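Local coordinates for cytochrome C-type biogenesis protein ccmF (Thermus thermophilus, PDB 6ZMQ), which acts as a membrane-bound heme lyase of cytochrome c maturation, binding heme b and probably handling heme for its attachment to apocytochromes, at residues A[543-555]-A[563-575]. Sequence-based numbering, arbitrary orientation.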
loop_
_atom_site.group_PDB
_atom_site.type_symbol
_atom_site.label_atom_id
_atom_site.label_comp_id
_atom_site.label_asym_id
_atom_site.label_seq_id
_atom_site.Cartn_x
_atom_site.Cartn_y
_atom_site.Cartn_z
ATOM N N GLY A 543 -23.867 11.983 -21.728
ATOM C CA GLY A 543 -22.697 12.695 -21.241
ATOM C C GLY A 543 -21.736 13.312 -22.238
ATOM O O GLY A 543 -20.577 13.573 -21.900
ATOM N N GLY A 544 -22.200 13.578 -23.456
ATOM C CA GLY A 544 -21.429 14.336 -24.420
ATOM C C GLY A 544 -21.101 13.627 -25.717
ATOM O O GLY A 544 -20.661 14.295 -26.661
ATOM N N VAL A 545 -21.308 12.314 -25.816
ATOM C CA VAL A 545 -21.072 11.586 -27.059
ATOM C C VAL A 545 -22.191 10.574 -27.268
ATOM O O VAL A 545 -22.620 9.900 -26.324
ATOM C CB VAL A 545 -19.695 10.885 -27.074
ATOM C CG1 VAL A 545 -18.575 11.896 -27.290
ATOM C CG2 VAL A 545 -19.477 10.108 -25.789
ATOM N N ARG A 546 -22.653 10.476 -28.510
ATOM C CA ARG A 546 -23.744 9.529 -28.811
ATOM C C ARG A 546 -23.143 8.281 -29.435
ATOM O O ARG A 546 -22.450 8.403 -30.414
ATOM C CB ARG A 546 -24.822 10.177 -29.683
ATOM C CG ARG A 546 -24.567 10.096 -31.182
ATOM C CD ARG A 546 -25.805 9.977 -32.066
ATOM N NE ARG A 546 -25.426 10.252 -33.442
ATOM C CZ ARG A 546 -24.721 9.435 -34.208
ATOM N NH1 ARG A 546 -24.337 8.264 -33.745
ATOM N NH2 ARG A 546 -24.398 9.791 -35.432
ATOM N N MET A 547 -23.359 7.154 -28.777
ATOM C CA MET A 547 -22.936 5.832 -29.204
ATOM C C MET A 547 -24.113 5.100 -29.841
ATOM O O MET A 547 -25.249 5.570 -29.795
ATOM C CB MET A 547 -22.379 5.069 -28.009
ATOM C CG MET A 547 -23.315 5.147 -26.838
ATOM S SD MET A 547 -22.906 4.120 -25.436
ATOM C CE MET A 547 -23.250 5.317 -24.159
ATOM N N THR A 548 -23.846 3.937 -30.445
ATOM C CA THR A 548 -24.891 3.061 -30.972
ATOM C C THR A 548 -24.360 1.633 -31.044
ATOM O O THR A 548 -23.151 1.407 -31.128
ATOM C CB THR A 548 -25.405 3.508 -32.355
ATOM O OG1 THR A 548 -26.390 2.579 -32.826
ATOM C CG2 THR A 548 -24.278 3.596 -33.366
ATOM N N PHE A 549 -25.282 0.671 -31.012
ATOM C CA PHE A 549 -24.945 -0.749 -30.954
ATOM C C PHE A 549 -24.701 -1.290 -32.361
ATOM O O PHE A 549 -25.466 -1.010 -33.287
ATOM C CB PHE A 549 -26.069 -1.515 -30.239
ATOM C CG PHE A 549 -25.636 -2.817 -29.593
ATOM C CD1 PHE A 549 -25.291 -3.918 -30.355
ATOM C CD2 PHE A 549 -25.543 -2.919 -28.216
ATOM C CE1 PHE A 549 -24.889 -5.094 -29.764
ATOM C CE2 PHE A 549 -25.139 -4.097 -27.618
ATOM C CZ PHE A 549 -24.807 -5.180 -28.404
ATOM N N GLN A 550 -23.625 -2.078 -32.511
ATOM C CA GLN A 550 -23.245 -2.646 -33.802
ATOM C C GLN A 550 -22.949 -4.141 -33.771
ATOM O O GLN A 550 -22.368 -4.658 -34.730
ATOM C CB GLN A 550 -22.028 -1.922 -34.381
ATOM C CG GLN A 550 -22.330 -0.561 -34.925
ATOM C CD GLN A 550 -21.086 0.191 -35.298
ATOM O OE1 GLN A 550 -19.993 -0.080 -34.791
ATOM N NE2 GLN A 550 -21.232 1.107 -36.237
ATOM N N GLY A 551 -23.299 -4.842 -32.708
ATOM C CA GLY A 551 -23.176 -6.282 -32.657
ATOM C C GLY A 551 -22.295 -6.737 -31.511
ATOM O O GLY A 551 -21.783 -5.946 -30.721
ATOM N N VAL A 552 -22.146 -8.057 -31.430
ATOM C CA VAL A 552 -21.193 -8.696 -30.538
ATOM C C VAL A 552 -20.242 -9.510 -31.412
ATOM O O VAL A 552 -20.632 -10.007 -32.476
ATOM C CB VAL A 552 -21.896 -9.570 -29.462
ATOM C CG1 VAL A 552 -22.881 -8.733 -28.637
ATOM C CG2 VAL A 552 -22.624 -10.778 -30.042
ATOM N N ARG A 553 -18.974 -9.572 -31.013
ATOM C CA ARG A 553 -18.020 -10.481 -31.631
ATOM C C ARG A 553 -17.681 -11.502 -30.560
ATOM O O ARG A 553 -17.824 -11.222 -29.367
ATOM C CB ARG A 553 -16.691 -9.831 -32.060
ATOM C CG ARG A 553 -16.675 -8.671 -33.056
ATOM C CD ARG A 553 -17.776 -8.466 -34.097
ATOM N NE ARG A 553 -17.641 -9.111 -35.399
ATOM C CZ ARG A 553 -18.661 -9.266 -36.238
ATOM N NH1 ARG A 553 -19.855 -8.786 -35.916
ATOM N NH2 ARG A 553 -18.478 -9.838 -37.419
ATOM N N ALA A 554 -17.257 -12.680 -30.975
ATOM C CA ALA A 554 -16.566 -13.589 -30.075
ATOM C C ALA A 554 -15.091 -13.679 -30.460
ATOM O O ALA A 554 -14.750 -13.759 -31.644
ATOM C CB ALA A 554 -17.223 -14.967 -30.103
ATOM N N LEU A 555 -14.219 -13.651 -29.451
ATOM C CA LEU A 555 -12.773 -13.751 -29.633
ATOM C C LEU A 555 -12.245 -14.827 -28.696
ATOM O O LEU A 555 -12.543 -14.800 -27.498
ATOM C CB LEU A 555 -12.074 -12.418 -29.332
ATOM C CG LEU A 555 -12.199 -11.190 -30.238
ATOM C CD1 LEU A 555 -11.063 -10.218 -29.950
ATOM C CD2 LEU A 555 -12.187 -11.586 -31.700
ATOM N N VAL A 563 -16.115 -11.743 -25.298
ATOM C CA VAL A 563 -17.192 -11.211 -26.121
ATOM C C VAL A 563 -17.232 -9.693 -26.026
ATOM O O VAL A 563 -16.699 -9.079 -25.092
ATOM C CB VAL A 563 -18.572 -11.829 -25.795
ATOM C CG1 VAL A 563 -18.707 -13.217 -26.428
ATOM C CG2 VAL A 563 -18.755 -11.926 -24.305
ATOM N N GLU A 564 -17.895 -9.099 -27.018
ATOM C CA GLU A 564 -17.657 -7.740 -27.473
ATOM C C GLU A 564 -18.951 -6.946 -27.503
ATOM O O GLU A 564 -20.033 -7.520 -27.600
ATOM C CB GLU A 564 -17.037 -7.765 -28.895
ATOM C CG GLU A 564 -15.577 -8.163 -28.941
ATOM C CD GLU A 564 -14.666 -7.136 -28.333
ATOM O OE1 GLU A 564 -15.057 -5.951 -28.246
ATOM O OE2 GLU A 564 -13.571 -7.527 -27.888
ATOM N N ALA A 565 -18.834 -5.632 -27.338
ATOM C CA ALA A 565 -19.830 -4.669 -27.804
ATOM C C ALA A 565 -19.088 -3.592 -28.591
ATOM O O ALA A 565 -18.368 -2.774 -28.005
ATOM C CB ALA A 565 -20.620 -4.061 -26.647
ATOM N N LEU A 566 -19.263 -3.587 -29.911
ATOM C CA LEU A 566 -18.615 -2.613 -30.785
ATOM C C LEU A 566 -19.552 -1.427 -30.963
ATOM O O LEU A 566 -20.699 -1.588 -31.387
ATOM C CB LEU A 566 -18.265 -3.218 -32.138
ATOM C CG LEU A 566 -17.648 -4.604 -32.144
ATOM C CD1 LEU A 566 -18.778 -5.608 -32.075
ATOM C CD2 LEU A 566 -16.821 -4.790 -33.370
ATOM N N LEU A 567 -19.074 -0.246 -30.610
ATOM C CA LEU A 567 -19.880 0.962 -30.586
ATOM C C LEU A 567 -19.408 1.892 -31.704
ATOM O O LEU A 567 -18.494 1.546 -32.452
ATOM C CB LEU A 567 -19.797 1.619 -29.204
ATOM C CG LEU A 567 -20.674 1.152 -28.017
ATOM C CD1 LEU A 567 -20.797 -0.369 -27.788
ATOM C CD2 LEU A 567 -20.139 1.792 -26.748
ATOM N N LYS A 568 -20.091 3.030 -31.879
ATOM C CA LYS A 568 -19.753 4.000 -32.922
ATOM C C LYS A 568 -19.950 5.426 -32.418
ATOM O O LYS A 568 -20.942 5.722 -31.760
ATOM C CB LYS A 568 -20.620 3.748 -34.198
ATOM C CG LYS A 568 -20.763 4.927 -35.185
ATOM C CD LYS A 568 -21.076 4.471 -36.615
ATOM C CE LYS A 568 -22.553 4.479 -36.986
ATOM N NZ LYS A 568 -23.296 5.642 -36.429
ATOM N N THR A 569 -19.011 6.323 -32.746
ATOM C CA THR A 569 -19.188 7.743 -32.456
ATOM C C THR A 569 -18.709 8.581 -33.638
ATOM O O THR A 569 -17.781 8.190 -34.349
ATOM C CB THR A 569 -18.444 8.180 -31.181
ATOM O OG1 THR A 569 -18.755 7.286 -30.104
ATOM C CG2 THR A 569 -18.861 9.597 -30.775
ATOM N N ASP A 570 -19.354 9.744 -33.841
ATOM C CA ASP A 570 -19.007 10.832 -34.783
ATOM C C ASP A 570 -17.611 11.424 -34.518
ATOM O O ASP A 570 -16.951 11.176 -33.476
ATOM C CB ASP A 570 -20.136 11.844 -35.038
ATOM C CG ASP A 570 -20.382 12.168 -36.514
ATOM O OD1 ASP A 570 -19.486 12.745 -37.164
ATOM O OD2 ASP A 570 -21.473 11.835 -37.013
ATOM N N ARG A 571 -17.246 12.230 -35.524
ATOM C CA ARG A 571 -16.031 13.050 -35.721
ATOM C C ARG A 571 -14.979 12.778 -34.660
ATOM O O ARG A 571 -14.276 11.774 -34.770
ATOM C CB ARG A 571 -16.419 14.523 -35.626
ATOM C CG ARG A 571 -16.216 15.307 -36.911
ATOM C CD ARG A 571 -14.759 15.431 -37.312
ATOM N NE ARG A 571 -14.319 14.815 -38.559
ATOM C CZ ARG A 571 -15.090 14.470 -39.588
ATOM N NH1 ARG A 571 -14.537 13.939 -40.664
ATOM N NH2 ARG A 571 -16.398 14.660 -39.551
ATOM N N PHE A 572 -14.976 13.600 -33.619
ATOM C CA PHE A 572 -13.892 13.470 -32.647
ATOM C C PHE A 572 -14.363 12.857 -31.329
ATOM O O PHE A 572 -13.558 12.687 -30.403
ATOM C CB PHE A 572 -13.170 14.815 -32.454
ATOM C CG PHE A 572 -11.792 14.676 -31.850
ATOM C CD1 PHE A 572 -10.779 14.048 -32.567
ATOM C CD2 PHE A 572 -11.505 15.176 -30.593
ATOM C CE1 PHE A 572 -9.511 13.894 -32.026
ATOM C CE2 PHE A 572 -10.234 15.043 -30.060
ATOM C CZ PHE A 572 -9.240 14.393 -30.773
ATOM N N GLY A 573 -15.645 12.516 -31.224
ATOM C CA GLY A 573 -16.061 11.496 -30.282
ATOM C C GLY A 573 -15.391 10.198 -30.687
ATOM O O GLY A 573 -15.258 9.930 -31.886
ATOM N N GLU A 574 -14.886 9.456 -29.697
ATOM C CA GLU A 574 -14.071 8.253 -29.862
ATOM C C GLU A 574 -14.723 7.203 -30.752
ATOM O O GLU A 574 -15.673 6.524 -30.351
ATOM C CB GLU A 574 -13.763 7.668 -28.481
ATOM C CG GLU A 574 -13.025 8.646 -27.561
ATOM C CD GLU A 574 -13.913 9.506 -26.682
ATOM O OE1 GLU A 574 -13.908 10.744 -26.859
ATOM O OE2 GLU A 574 -14.588 8.953 -25.792
ATOM N N VAL A 575 -14.158 7.045 -31.946
ATOM C CA VAL A 575 -14.830 6.364 -33.046
ATOM C C VAL A 575 -14.473 4.879 -33.023
ATOM O O VAL A 575 -13.303 4.502 -32.885
ATOM C CB VAL A 575 -14.542 7.039 -34.402
ATOM C CG1 VAL A 575 -13.052 7.120 -34.745
ATOM C CG2 VAL A 575 -15.300 6.334 -35.529
#
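Met547 and Leu567 run side by side and point the same way, the sulfur SD of Met547 lying 3.8 Å from the CD2 branch of Leu567. With CG of Met547 held between the backbone N and the carbonyl carbon (chi1 49°), the thioether stays alongside that leucine, and both side chains reach strand 617-625, at Leu621 and Leu619 respectively.

Lys568 belongs to a more polar group. Its CB packs 3.8 Å from CG2 of Thr548, and the extended side chain of Gln550 crosses it at about a right angle, CD of Gln550 3.8 Å from the same CB. Replacing Gln550 by an alanine would remove that crossing chain and is likely to leave the lysine methylenes less covered and freer to turn. Farther along, Lys568 NZ sits at the edge of the Arg546 guanidinium, a like-charge pair probably eased by Asp570, whose OD2 makes a long salt bridge of 3.9 Å to NH2 of Arg546. This oxygen lies well out of the guanidinium plane, so no N-H points at it and the link is one of charge only; the two planes stand 83° apart.

Near the hairpin, Arg553 bends at chi2 and lays CD 3.6 Å from CD1 of Leu566, crossing the leucine at about a right angle.

Between the backbones, a weak bond from Gln550 N to Leu566 O (3.2 Å) is supplemented by CA-H...O contacts, among them Met547 CA to Lys568 O. The two segments thus illustrate how an antiparallel beta hairpin, here strands 554-556 and 561-566 with Ala554 and Val563 as a non-hydrogen-bonded pair, can continue into loosely associated, irregular legs, within the beta-rich domain between helices 501-525 and 627-644.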